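Local coordinates for 2-(3-amino-3-carboxypropyl)histidine synthase (Pyrococcus horikoshii, PDB 3LZD), which transfers the 3-amino-3-carboxypropyl group of S-adenosylmethionine to a histidine of elongation factor 2, the first step of diphthamide biosynthesis, using a [4Fe-4S] cluster, at residues 190-195 and 368-373; 131-136 and 160-165; 268-273 and 303-308; 256-261 and 337-342; 58-63 and 82-87. All blocks are in the same frame, centred on the assembly; numbering follows the deposited sequence.

Interaction 1: 190-195 and 368-373; sequences ISWPGQ and EPFGIS
W192 and F370 lie ring over ring where the loop 190-195 meets the C-terminal loop 368-373. The phenyl group overlaps the five-membered part of the indole in an offset stack, with planes only 10° apart. F370 CE1 lies over the indole, 3.4 Å from W192 CD1. S191 CB rests on the opposite indole face, so the ring is held flat between a neighbour in its own loop and an aromatic partner from the other. In the ring plane, W192 NE1 donates to P369 O over 3.0 Å, with 153° at the hydrogen. The bond is well directed from the indole but not from the carbonyl, since NE1 stands far above the carbonyl plane and off the lone pairs.

E368 supplies the second anchor. Its backbone N donates to S191 O over 3.0 Å, lying in the carbonyl plane. E368 CG runs alongside S191 CB at 3.8 Å, and a bend at chi2 (-59°) then carries the carboxylate away to H375. S191 OG likewise turns elsewhere, bonding to S116 and Y117. Behind W192 the chain reverses, and Q195 OE1 accepts from S191 N at 2.9 Å. The reversal from W192 to Q195 is a type II beta turn with proline and glycine, P193 and G194, at its two central positions.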
# COMPACT_ATOMS: atom_id res chain seq x y z
N ILE A 190 24.77 0.66 0.63
CA ILE A 190 25.26 2.04 0.59
C ILE A 190 25.72 2.42 -0.82
O ILE A 190 26.18 1.57 -1.58
CB ILE A 190 26.44 2.20 1.60
CG1 ILE A 190 25.94 1.91 3.03
CG2 ILE A 190 27.07 3.59 1.50
CD1 ILE A 190 24.76 2.80 3.48
N SER A 191 25.60 3.70 -1.17
CA SER A 191 25.97 4.21 -2.50
C SER A 191 27.36 4.86 -2.59
O SER A 191 28.02 4.79 -3.64
CB SER A 191 24.93 5.23 -2.99
OG SER A 191 23.61 4.70 -2.88
N TRP A 192 27.80 5.51 -1.51
CA TRP A 192 29.09 6.19 -1.50
C TRP A 192 29.78 6.02 -0.15
O TRP A 192 29.13 5.92 0.87
CB TRP A 192 28.91 7.70 -1.71
CG TRP A 192 28.10 8.13 -2.87
CD1 TRP A 192 28.52 8.27 -4.17
CD2 TRP A 192 26.74 8.56 -2.84
NE1 TRP A 192 27.49 8.77 -4.95
CE2 TRP A 192 26.39 8.96 -4.15
CE3 TRP A 192 25.78 8.67 -1.83
CZ2 TRP A 192 25.12 9.44 -4.47
CZ3 TRP A 192 24.52 9.15 -2.15
CH2 TRP A 192 24.20 9.53 -3.46
N PRO A 193 31.13 6.02 -0.14
CA PRO A 193 31.85 5.88 1.13
C PRO A 193 31.42 7.04 2.07
O PRO A 193 31.23 8.18 1.61
CB PRO A 193 33.32 6.01 0.72
CG PRO A 193 33.32 5.53 -0.74
CD PRO A 193 32.06 6.17 -1.28
N GLY A 194 31.22 6.75 3.35
CA GLY A 194 30.82 7.78 4.30
C GLY A 194 29.33 8.01 4.47
O GLY A 194 28.92 8.73 5.39
N GLN A 195 28.51 7.42 3.60
CA GLN A 195 27.06 7.58 3.70
C GLN A 195 26.38 6.61 4.67
O GLN A 195 26.61 5.40 4.64
CB GLN A 195 26.43 7.41 2.32
CG GLN A 195 24.89 7.42 2.32
CD GLN A 195 24.30 6.70 1.10
OE1 GLN A 195 25.03 6.09 0.30
NE2 GLN A 195 22.99 6.76 0.96
N GLU A 368 28.63 4.69 -6.55
CA GLU A 368 27.73 5.38 -7.44
C GLU A 368 28.29 6.77 -7.77
O GLU A 368 29.08 7.33 -7.03
CB GLU A 368 26.37 5.54 -6.78
CG GLU A 368 25.59 4.26 -6.65
CD GLU A 368 25.35 3.62 -8.01
OE1 GLU A 368 24.65 4.21 -8.86
OE2 GLU A 368 25.88 2.52 -8.22
N PRO A 369 27.89 7.33 -8.92
CA PRO A 369 28.36 8.66 -9.29
C PRO A 369 27.69 9.75 -8.44
O PRO A 369 26.74 9.48 -7.72
CB PRO A 369 27.95 8.77 -10.75
CG PRO A 369 26.71 7.93 -10.82
CD PRO A 369 27.13 6.72 -10.02
N PHE A 370 28.22 10.96 -8.52
CA PHE A 370 27.62 12.08 -7.81
C PHE A 370 26.85 12.77 -8.93
O PHE A 370 27.27 13.79 -9.47
CB PHE A 370 28.70 12.97 -7.21
CG PHE A 370 29.51 12.28 -6.16
CD1 PHE A 370 29.01 12.11 -4.87
CD2 PHE A 370 30.76 11.75 -6.46
CE1 PHE A 370 29.74 11.42 -3.90
CE2 PHE A 370 31.50 11.05 -5.50
CZ PHE A 370 30.99 10.89 -4.22
N GLY A 371 25.72 12.16 -9.27
CA GLY A 371 24.87 12.64 -10.34
C GLY A 371 23.94 11.49 -10.65
O GLY A 371 23.80 10.56 -9.84
N ILE A 372 23.30 11.49 -11.81
CA ILE A 372 22.39 10.39 -12.08
C ILE A 372 23.11 9.11 -12.44
O ILE A 372 24.28 9.12 -12.83
CB ILE A 372 21.38 10.75 -13.19
CG1 ILE A 372 22.09 10.89 -14.54
CG2 ILE A 372 20.69 12.04 -12.82
CD1 ILE A 372 21.14 11.25 -15.65
N SER A 373 22.43 7.99 -12.24
CA SER A 373 23.02 6.70 -12.56
C SER A 373 21.91 5.90 -13.23
O SER A 373 20.73 6.17 -13.03
CB SER A 373 23.45 5.96 -11.29
OG SER A 373 22.32 5.61 -10.52

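Interaction 2: 131-136 and 160-165; sequences AFARVS and TAQHIH
The backbones of F132 and Q162 draw together, their CA atoms 4.4 Å apart, and beside them A133 N donates to Q162 O over 2.8 Å on a lone pair in the carbonyl plane. A131 O adds a CA-H...O contact from Q162 CA.

F132 and H165 carry the aromatic part. The F132 ring turns its edge toward the imidazole face in an offset edge-to-face pair, with planes at 75°, while F132 CB makes a CH-pi contact over that face. H165 CG lies between its own backbone N and carbonyl carbon (chi1 55°), a setting that places the imidazole face against F132 CB. At the far end of the phenyl group, I164 CG2 meets F132 CE2 in the ring plane at 3.5 Å. H163 comes up obliquely to V135, its CE1 being 3.4 Å from V135 CG1, with A133 CB nearby.

Water 1 lies in the plane of the H163 ring, 2.7 Å from H163 ND1, and donates to V135 O; water 2 joins H165 NE2 to R134 O. H163 thus offers CE1 and H165 its ring face, while a nitrogen of each meets a water, so the two loops, each following a strand of a different sheet, are joined by solvent as well as by direct contact.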
# COMPACT_ATOMS: atom_id res chain seq x y z
N ALA A 131 19.37 13.50 -4.63
CA ALA A 131 19.19 14.90 -4.26
C ALA A 131 20.41 15.33 -3.45
O ALA A 131 20.80 14.67 -2.49
CB ALA A 131 17.93 15.05 -3.42
N PHE A 132 21.01 16.44 -3.85
CA PHE A 132 22.18 16.96 -3.16
C PHE A 132 21.88 18.35 -2.62
O PHE A 132 21.50 19.24 -3.38
CB PHE A 132 23.39 17.02 -4.11
CG PHE A 132 23.81 15.68 -4.62
CD1 PHE A 132 23.46 15.26 -5.89
CD2 PHE A 132 24.51 14.80 -3.80
CE1 PHE A 132 23.79 13.98 -6.34
CE2 PHE A 132 24.85 13.53 -4.24
CZ PHE A 132 24.49 13.12 -5.50
N ALA A 133 22.03 18.53 -1.31
CA ALA A 133 21.78 19.82 -0.68
C ALA A 133 22.97 20.72 -0.97
O ALA A 133 24.12 20.28 -0.96
CB ALA A 133 21.61 19.66 0.82
N ARG A 134 22.69 21.99 -1.23
CA ARG A 134 23.75 22.93 -1.55
C ARG A 134 24.64 23.35 -0.37
O ARG A 134 25.83 23.57 -0.56
CB ARG A 134 23.13 24.19 -2.16
CG ARG A 134 24.14 25.12 -2.80
CD ARG A 134 23.44 26.20 -3.59
NE ARG A 134 22.61 25.64 -4.66
CZ ARG A 134 23.08 25.20 -5.83
NH1 ARG A 134 24.38 25.25 -6.10
NH2 ARG A 134 22.24 24.70 -6.73
N VAL A 135 24.08 23.43 0.83
CA VAL A 135 24.85 23.90 1.97
C VAL A 135 26.29 23.41 2.13
O VAL A 135 26.57 22.21 2.14
CB VAL A 135 24.09 23.63 3.29
CG1 VAL A 135 23.91 22.12 3.50
CG2 VAL A 135 24.87 24.25 4.45
N SER A 136 27.22 24.37 2.25
CA SER A 136 28.63 24.04 2.47
C SER A 136 28.76 23.66 3.95
O SER A 136 28.28 24.39 4.81
CB SER A 136 29.51 25.24 2.18
OG SER A 136 30.83 25.00 2.63
N THR A 160 24.75 11.94 5.61
CA THR A 160 23.64 11.35 4.87
C THR A 160 23.83 11.70 3.39
O THR A 160 24.63 12.57 3.04
CB THR A 160 22.28 11.92 5.31
OG1 THR A 160 22.32 13.35 5.19
CG2 THR A 160 21.95 11.53 6.75
N ALA A 161 23.05 11.05 2.54
CA ALA A 161 23.11 11.23 1.08
C ALA A 161 23.15 12.67 0.60
O ALA A 161 23.95 13.02 -0.25
CB ALA A 161 21.91 10.50 0.44
N GLN A 162 22.29 13.52 1.15
CA GLN A 162 22.21 14.91 0.72
C GLN A 162 23.45 15.78 0.94
O GLN A 162 23.57 16.84 0.31
CB GLN A 162 21.00 15.59 1.38
CG GLN A 162 21.15 15.77 2.88
CD GLN A 162 19.91 16.37 3.50
OE1 GLN A 162 19.42 17.40 3.06
NE2 GLN A 162 19.40 15.72 4.54
N HIS A 163 24.36 15.35 1.81
CA HIS A 163 25.59 16.12 2.05
C HIS A 163 26.83 15.35 1.64
O HIS A 163 27.96 15.79 1.90
CB HIS A 163 25.71 16.49 3.54
CG HIS A 163 24.54 17.26 4.06
ND1 HIS A 163 24.11 18.44 3.48
CD2 HIS A 163 23.70 17.01 5.09
CE1 HIS A 163 23.05 18.88 4.13
NE2 HIS A 163 22.77 18.03 5.11
N ILE A 164 26.63 14.20 0.98
CA ILE A 164 27.74 13.33 0.58
C ILE A 164 28.80 13.97 -0.32
O ILE A 164 29.98 13.67 -0.19
CB ILE A 164 27.19 12.02 -0.09
CG1 ILE A 164 28.26 10.92 -0.07
CG2 ILE A 164 26.72 12.29 -1.49
CD1 ILE A 164 28.55 10.35 1.32
N HIS A 165 28.38 14.87 -1.21
CA HIS A 165 29.32 15.54 -2.09
C HIS A 165 30.21 16.46 -1.27
O HIS A 165 31.26 16.87 -1.74
CB HIS A 165 28.57 16.36 -3.14
CG HIS A 165 27.60 17.34 -2.56
ND1 HIS A 165 26.56 16.96 -1.75
CD2 HIS A 165 27.52 18.69 -2.67
CE1 HIS A 165 25.87 18.03 -1.38
NE2 HIS A 165 26.44 19.10 -1.93
O HOH W 1 25.45 19.73 1.56
O HOH W 2 27.13 21.81 -2.40

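Interaction 3: 268-273 and 303-308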
# COMPACT_ATOMS: atom_id res chain seq x y z
N GLY A 268 2.85 -11.25 16.35
CA GLY A 268 2.73 -11.08 14.92
C GLY A 268 4.14 -10.74 14.49
O GLY A 268 4.78 -9.88 15.10
N VAL A 269 4.65 -11.43 13.49
CA VAL A 269 6.01 -11.18 12.99
C VAL A 269 5.83 -10.68 11.56
O VAL A 269 5.46 -11.44 10.66
CB VAL A 269 6.86 -12.46 13.02
CG1 VAL A 269 8.23 -12.19 12.44
CG2 VAL A 269 6.97 -12.95 14.46
N ILE A 270 6.13 -9.40 11.38
CA ILE A 270 5.90 -8.72 10.11
C ILE A 270 7.04 -8.56 9.12
O ILE A 270 8.18 -8.28 9.49
CB ILE A 270 5.34 -7.30 10.40
CG1 ILE A 270 4.09 -7.41 11.28
CG2 ILE A 270 4.99 -6.58 9.09
CD1 ILE A 270 3.77 -6.14 12.06
N VAL A 271 6.70 -8.73 7.84
CA VAL A 271 7.66 -8.51 6.77
C VAL A 271 6.99 -7.57 5.77
O VAL A 271 5.76 -7.45 5.73
CB VAL A 271 8.06 -9.79 6.01
CG1 VAL A 271 8.92 -10.68 6.90
CG2 VAL A 271 6.83 -10.50 5.51
N SER A 272 7.81 -6.88 4.98
CA SER A 272 7.30 -5.97 3.97
C SER A 272 7.76 -6.48 2.61
O SER A 272 8.90 -6.88 2.45
CB SER A 272 7.86 -4.57 4.18
OG SER A 272 7.60 -3.76 3.04
N ILE A 273 6.88 -6.46 1.62
CA ILE A 273 7.27 -6.94 0.30
C ILE A 273 8.08 -5.91 -0.50
O ILE A 273 8.37 -6.13 -1.67
CB ILE A 273 6.04 -7.37 -0.52
CG1 ILE A 273 5.05 -6.21 -0.63
CG2 ILE A 273 5.39 -8.57 0.13
CD1 ILE A 273 3.95 -6.45 -1.66
N ASN A 303 2.90 -4.43 2.81
CA ASN A 303 3.69 -3.58 1.93
C ASN A 303 4.05 -2.45 2.87
O ASN A 303 5.11 -2.48 3.51
CB ASN A 303 2.87 -3.05 0.75
CG ASN A 303 3.61 -1.95 -0.01
OD1 ASN A 303 4.84 -1.96 -0.08
ND2 ASN A 303 2.87 -1.01 -0.57
N ASP A 304 3.17 -1.46 2.98
CA ASP A 304 3.40 -0.37 3.91
C ASP A 304 3.03 -0.96 5.28
O ASP A 304 1.91 -1.45 5.48
CB ASP A 304 2.51 0.83 3.59
CG ASP A 304 2.68 1.33 2.16
OD1 ASP A 304 3.84 1.37 1.68
OD2 ASP A 304 1.67 1.70 1.51
N VAL A 305 3.98 -0.92 6.21
CA VAL A 305 3.75 -1.44 7.54
C VAL A 305 3.21 -0.39 8.49
O VAL A 305 3.87 0.60 8.78
CB VAL A 305 5.06 -2.00 8.14
CG1 VAL A 305 4.89 -2.27 9.63
CG2 VAL A 305 5.48 -3.26 7.40
N ASN A 306 1.99 -0.59 8.98
CA ASN A 306 1.42 0.34 9.94
C ASN A 306 0.41 -0.39 10.81
O ASN A 306 -0.28 -1.31 10.36
CB ASN A 306 0.79 1.56 9.26
CG ASN A 306 -0.43 1.21 8.46
OD1 ASN A 306 -1.42 0.71 9.01
ND2 ASN A 306 -0.39 1.48 7.16
N TYR A 307 0.36 0.01 12.08
CA TYR A 307 -0.51 -0.61 13.07
C TYR A 307 -2.01 -0.69 12.74
O TYR A 307 -2.64 -1.72 12.96
CB TYR A 307 -0.34 0.12 14.41
CG TYR A 307 -1.17 -0.49 15.50
CD1 TYR A 307 -0.87 -1.75 16.00
CD2 TYR A 307 -2.30 0.16 15.99
CE1 TYR A 307 -1.68 -2.35 16.97
CE2 TYR A 307 -3.11 -0.43 16.94
CZ TYR A 307 -2.80 -1.69 17.43
OH TYR A 307 -3.60 -2.28 18.38
N HIS A 308 -2.57 0.39 12.22
CA HIS A 308 -4.00 0.41 11.89
C HIS A 308 -4.50 -0.79 11.10
O HIS A 308 -5.60 -1.29 11.36
CB HIS A 308 -4.36 1.67 11.11
CG HIS A 308 -5.78 1.67 10.62
ND1 HIS A 308 -6.85 1.91 11.46
CD2 HIS A 308 -6.30 1.40 9.40
CE1 HIS A 308 -7.98 1.77 10.77
NE2 HIS A 308 -7.67 1.46 9.52
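S272 OG takes part in two hydrogen bonds: it donates to N303 O over 2.8 Å and accepts from K274 N. With OG anti to the backbone N (chi1 167°), the hydroxyl reaches across to the carbonyl, approaching 19° out of the carbonyl plane. I273 continues the contact in apolar fashion, its CG1 lying 3.9 Å from N303 CA and its side chain crossing that of the asparagine at about a right angle.

These residues sit at the C-terminal ends of two neighbouring parallel strands, 266-272 and 296-302, which helix 280-292 connects in a beta-alpha-beta crossover. Beyond its strand the chain at N303 bends over the sheet, and V305 turns back toward strand 266-272. V305 CG2 reaches I270 CG2 at 3.8 Å, the two side chains crossing obliquely.

K274 has a second role here, since its NZ bridges N303 OD1 and D304 OD1, the latter as a salt bridge, while N303 N bonds to E89 of the second subunit. S272 also touches Q277, which lines the pocket of the iron-sulfur cluster.

Interaction 4: 256-261 and 337-342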
# COMPACT_ATOMS: atom_id res chain seq x y z
N ALA A 256 11.82 -0.62 28.15
CA ALA A 256 10.44 -0.46 28.57
C ALA A 256 9.55 -1.23 27.60
O ALA A 256 8.82 -2.13 27.99
CB ALA A 256 10.05 1.03 28.57
N GLN A 257 9.65 -0.88 26.32
CA GLN A 257 8.85 -1.55 25.29
C GLN A 257 9.00 -3.06 25.39
O GLN A 257 8.01 -3.79 25.32
CB GLN A 257 9.27 -1.06 23.91
CG GLN A 257 8.36 0.02 23.33
CD GLN A 257 7.15 -0.58 22.61
OE1 GLN A 257 7.30 -1.41 21.71
NE2 GLN A 257 5.97 -0.13 22.98
N ILE A 258 10.23 -3.54 25.55
CA ILE A 258 10.46 -4.98 25.65
C ILE A 258 9.71 -5.53 26.87
O ILE A 258 9.12 -6.61 26.81
CB ILE A 258 11.96 -5.31 25.81
CG1 ILE A 258 12.68 -5.12 24.47
CG2 ILE A 258 12.14 -6.74 26.31
CD1 ILE A 258 14.20 -5.15 24.57
N ALA A 259 9.73 -4.77 27.96
CA ALA A 259 9.06 -5.16 29.18
C ALA A 259 7.58 -5.39 28.91
O ALA A 259 7.04 -6.46 29.21
CB ALA A 259 9.23 -4.07 30.24
N LYS A 260 6.93 -4.40 28.31
CA LYS A 260 5.51 -4.48 28.00
C LYS A 260 5.15 -5.71 27.17
O LYS A 260 3.98 -6.07 27.08
CB LYS A 260 5.06 -3.23 27.25
CG LYS A 260 5.33 -1.91 27.97
CD LYS A 260 4.91 -0.74 27.09
CE LYS A 260 5.22 0.59 27.77
NZ LYS A 260 4.89 1.74 26.88
N ALA A 261 6.14 -6.34 26.55
CA ALA A 261 5.87 -7.51 25.72
C ALA A 261 6.18 -8.80 26.46
O ALA A 261 5.89 -9.89 25.97
CB ALA A 261 6.66 -7.43 24.44
N PRO A 337 2.80 -3.18 22.00
CA PRO A 337 4.27 -3.15 21.89
C PRO A 337 4.75 -3.71 20.56
O PRO A 337 4.27 -4.76 20.08
CB PRO A 337 4.71 -4.01 23.08
CG PRO A 337 3.59 -4.97 23.25
CD PRO A 337 2.37 -4.10 23.06
N VAL A 338 5.69 -3.00 19.93
CA VAL A 338 6.25 -3.43 18.66
C VAL A 338 7.78 -3.43 18.79
O VAL A 338 8.37 -2.43 19.20
CB VAL A 338 5.77 -2.50 17.50
CG1 VAL A 338 6.17 -1.06 17.77
CG2 VAL A 338 6.34 -2.99 16.17
N LEU A 339 8.41 -4.55 18.45
CA LEU A 339 9.86 -4.72 18.59
C LEU A 339 10.62 -5.08 17.31
O LEU A 339 10.03 -5.45 16.29
CB LEU A 339 10.15 -5.83 19.60
CG LEU A 339 9.41 -5.94 20.94
CD1 LEU A 339 9.73 -7.29 21.55
CD2 LEU A 339 9.82 -4.83 21.88
N THR A 340 11.95 -4.99 17.39
CA THR A 340 12.83 -5.38 16.29
C THR A 340 13.28 -6.82 16.59
O THR A 340 13.14 -7.30 17.73
CB THR A 340 14.11 -4.54 16.21
OG1 THR A 340 14.95 -4.86 17.33
CG2 THR A 340 13.79 -3.05 16.21
N PRO A 341 13.83 -7.51 15.58
CA PRO A 341 14.29 -8.89 15.77
C PRO A 341 15.27 -9.03 16.94
O PRO A 341 15.16 -9.94 17.76
CB PRO A 341 14.96 -9.22 14.44
CG PRO A 341 14.28 -8.31 13.46
CD PRO A 341 14.15 -7.03 14.22
N LYS A 342 16.23 -8.11 17.00
CA LYS A 342 17.24 -8.13 18.04
C LYS A 342 16.65 -7.97 19.43
O LYS A 342 17.15 -8.55 20.40
CB LYS A 342 18.27 -7.02 17.79
CG LYS A 342 19.45 -7.44 16.90
CD LYS A 342 18.99 -7.87 15.52
CE LYS A 342 20.18 -8.16 14.61
NZ LYS A 342 21.06 -9.24 15.14
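Q257 reaches from helix 248-261 to P337 and V338, joining that helix to the short edge strand 338-339 of a four-stranded parallel sheet in an alpha/beta fold. The side chain leaves the helix toward the sheet, and Q257 CB passes 4.3 Å from L339 CD2. Bending at chi2 (-85°) then turns the amide across the strand. Q257 CD lies 3.9 Å from P337 CA, and both ends of the amide pack against that same carbon, with Q257 OE1 at 3.5 Å and Q257 NE2 at 3.6 Å from P337 CA. The oxygen alone has a further task: Q257 OE1 accepts from V338 N over 2.9 Å; the N-H lies in the amide plane and on a lone pair, with 143° at the hydrogen. OE1 also stands close to V338 O, another acceptor, a proximity that the bond from R254 NH2 to V338 O may ease.

The rest of the contact is apolar. The P337 ring packs on K260 and A261, with P337 CG near K260 O and A261 CB, while K260 carries its long chain away from the strand. L339 presents its two methyl groups to different residues, CD1 to A261 CB and CD2 to I258. The I258 and L339 side chains cross at about a right angle. I258 and A261 also pack on helix 341-347, which begins one residue beyond the strand. At the crossing of I258 and L339, the methyl group L339 CD2 sits 3.8 Å from I258 CA and 3.9 Å from I258 CG1.

Interaction 5: 58-63 and 82-87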
# COMPACT_ATOMS: atom_id res chain seq x y z
N VAL A 58 7.64 5.86 -19.47
CA VAL A 58 8.37 5.76 -18.21
C VAL A 58 7.53 6.12 -16.98
O VAL A 58 6.61 6.93 -17.06
CB VAL A 58 9.64 6.65 -18.25
CG1 VAL A 58 9.25 8.11 -18.24
CG2 VAL A 58 10.56 6.31 -17.08
N LEU A 59 7.86 5.49 -15.86
CA LEU A 59 7.18 5.74 -14.59
C LEU A 59 8.14 6.54 -13.70
O LEU A 59 9.32 6.20 -13.60
CB LEU A 59 6.83 4.42 -13.90
CG LEU A 59 6.14 4.55 -12.53
CD1 LEU A 59 4.73 5.11 -12.72
CD2 LEU A 59 6.10 3.19 -11.84
N ILE A 60 7.65 7.58 -13.05
CA ILE A 60 8.51 8.39 -12.19
C ILE A 60 8.09 8.33 -10.72
O ILE A 60 6.96 8.72 -10.40
CB ILE A 60 8.47 9.88 -12.60
CG1 ILE A 60 8.87 10.04 -14.07
CG2 ILE A 60 9.42 10.68 -11.70
CD1 ILE A 60 8.92 11.50 -14.52
N GLN A 61 8.95 7.85 -9.83
CA GLN A 61 8.58 7.88 -8.42
C GLN A 61 9.28 9.04 -7.75
O GLN A 61 10.32 9.49 -8.22
CB GLN A 61 8.88 6.55 -7.68
CG GLN A 61 9.96 5.70 -8.21
CD GLN A 61 10.11 4.40 -7.42
OE1 GLN A 61 10.86 3.53 -7.81
NE2 GLN A 61 9.40 4.28 -6.29
N SER A 62 8.71 9.55 -6.67
CA SER A 62 9.32 10.68 -5.98
C SER A 62 8.99 10.72 -4.49
O SER A 62 7.95 10.24 -4.05
CB SER A 62 8.82 11.98 -6.60
OG SER A 62 7.40 12.00 -6.54
N PRO A 63 9.90 11.29 -3.68
CA PRO A 63 9.68 11.40 -2.23
C PRO A 63 8.81 12.64 -2.03
O PRO A 63 8.60 13.40 -2.97
CB PRO A 63 11.10 11.60 -1.68
CG PRO A 63 11.75 12.40 -2.77
CD PRO A 63 11.27 11.67 -4.04
N ILE A 82 7.90 11.06 -25.10
CA ILE A 82 8.00 9.96 -24.16
C ILE A 82 6.76 10.04 -23.28
O ILE A 82 6.50 11.08 -22.67
CB ILE A 82 9.28 10.06 -23.32
CG1 ILE A 82 10.49 10.01 -24.25
CG2 ILE A 82 9.33 8.93 -22.29
CD1 ILE A 82 11.83 10.05 -23.55
N GLU A 83 5.97 8.98 -23.25
CA GLU A 83 4.77 8.97 -22.43
C GLU A 83 5.24 8.81 -20.99
O GLU A 83 6.11 7.99 -20.70
CB GLU A 83 3.85 7.81 -22.84
CG GLU A 83 2.54 7.73 -22.07
CD GLU A 83 1.57 6.73 -22.70
OE1 GLU A 83 2.01 5.61 -23.04
OE2 GLU A 83 0.37 7.06 -22.85
N VAL A 84 4.67 9.61 -20.09
CA VAL A 84 5.08 9.59 -18.69
C VAL A 84 3.93 9.38 -17.71
O VAL A 84 2.88 10.01 -17.82
CB VAL A 84 5.79 10.91 -18.34
CG1 VAL A 84 6.23 10.91 -16.88
CG2 VAL A 84 6.98 11.11 -19.27
N PHE A 85 4.14 8.47 -16.76
CA PHE A 85 3.18 8.17 -15.70
C PHE A 85 3.89 8.55 -14.38
O PHE A 85 5.11 8.36 -14.24
CB PHE A 85 2.87 6.66 -15.61
CG PHE A 85 2.16 6.08 -16.81
CD1 PHE A 85 2.04 4.70 -16.94
CD2 PHE A 85 1.64 6.89 -17.81
CE1 PHE A 85 1.42 4.12 -18.06
CE2 PHE A 85 1.02 6.33 -18.94
CZ PHE A 85 0.91 4.93 -19.05
N LEU A 86 3.14 9.09 -13.43
CA LEU A 86 3.71 9.42 -12.13
C LEU A 86 3.27 8.32 -11.17
O LEU A 86 2.11 7.88 -11.22
CB LEU A 86 3.16 10.74 -11.60
CG LEU A 86 3.59 11.97 -12.35
CD1 LEU A 86 3.14 13.19 -11.58
CD2 LEU A 86 5.14 11.94 -12.53
N HIS A 87 4.18 7.86 -10.33
CA HIS A 87 3.80 6.84 -9.36
C HIS A 87 3.15 7.64 -8.22
O HIS A 87 3.76 8.55 -7.68
CB HIS A 87 5.02 6.08 -8.85
CG HIS A 87 4.67 4.87 -8.03
ND1 HIS A 87 5.40 4.49 -6.93
CD2 HIS A 87 3.68 3.96 -8.18
CE1 HIS A 87 4.87 3.38 -6.42
NE2 HIS A 87 3.83 3.04 -7.16
O HOH W 3 6.01 10.39 -8.53
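L59 extends its side chain anti to the backbone N (chi1 179°), and this brings L59 CD1 within 4.0 Å of H87 CB on one face of the sheet. I60 takes a different rotation, with CG1 anti to the carbonyl carbon (chi1 -57°), and on the other face I60 CD1 meets V84 CG1 at 3.6 Å.

Between these faces the strands pair in parallel. V58 and I60 each direct both N and O to strand 83-87: V58 N donates to E83 O, V58 O accepts from F85 N, I60 N donates to F85 O, and I60 O accepts from H87 N, all near 2.9 Å. The last donor stands above the carbonyl plane of I60, and water 3 also donates to I60 O at 2.7 Å. The same water donates to H87 O and accepts from S62 OG.

V58 lies side by side with V84, and I60 CB packs on L86 CD2; on this face V84 and L86 pack on helix 67-78. L59 and H87 meet helix 99-104 instead. The H87 torsion (chi1 -170°) sets its ring running beside Q61, whose amide is almost perpendicular to the imidazole, OE1 being held by A98 N and H112. H87 ND1 is buried here without a polar partner in the model.

Beyond F85, L86 and H87 a parallel strand of the second subunit continues the sheet across the dimer interface. Within the chain, strand 57-61, helix 67-78 and strand 83-87 form a classic beta-alpha-beta unit.

How the interactions relate
The five contacts show how chemistry follows position in the fold. Interaction 5 is buried, with regular parallel pairing between strands; the others are partly buried and rely on one or two polar bonds with local packing. Interactions 1 and 2 touch: I164 packs on W192 and P193, and F132 on W192, making one aromatic-rich junction between loops of the first two sheets. Interactions 3 and 4 share the third sheet, one where loop and strand end meet, the other where a helix packs on an edge strand. Interactions 3 and 5 also reach the second subunit, through a backbone N-H bonded to one of its glutamates and through a continued sheet respectively. Water joins the segments in interactions 2 and 5.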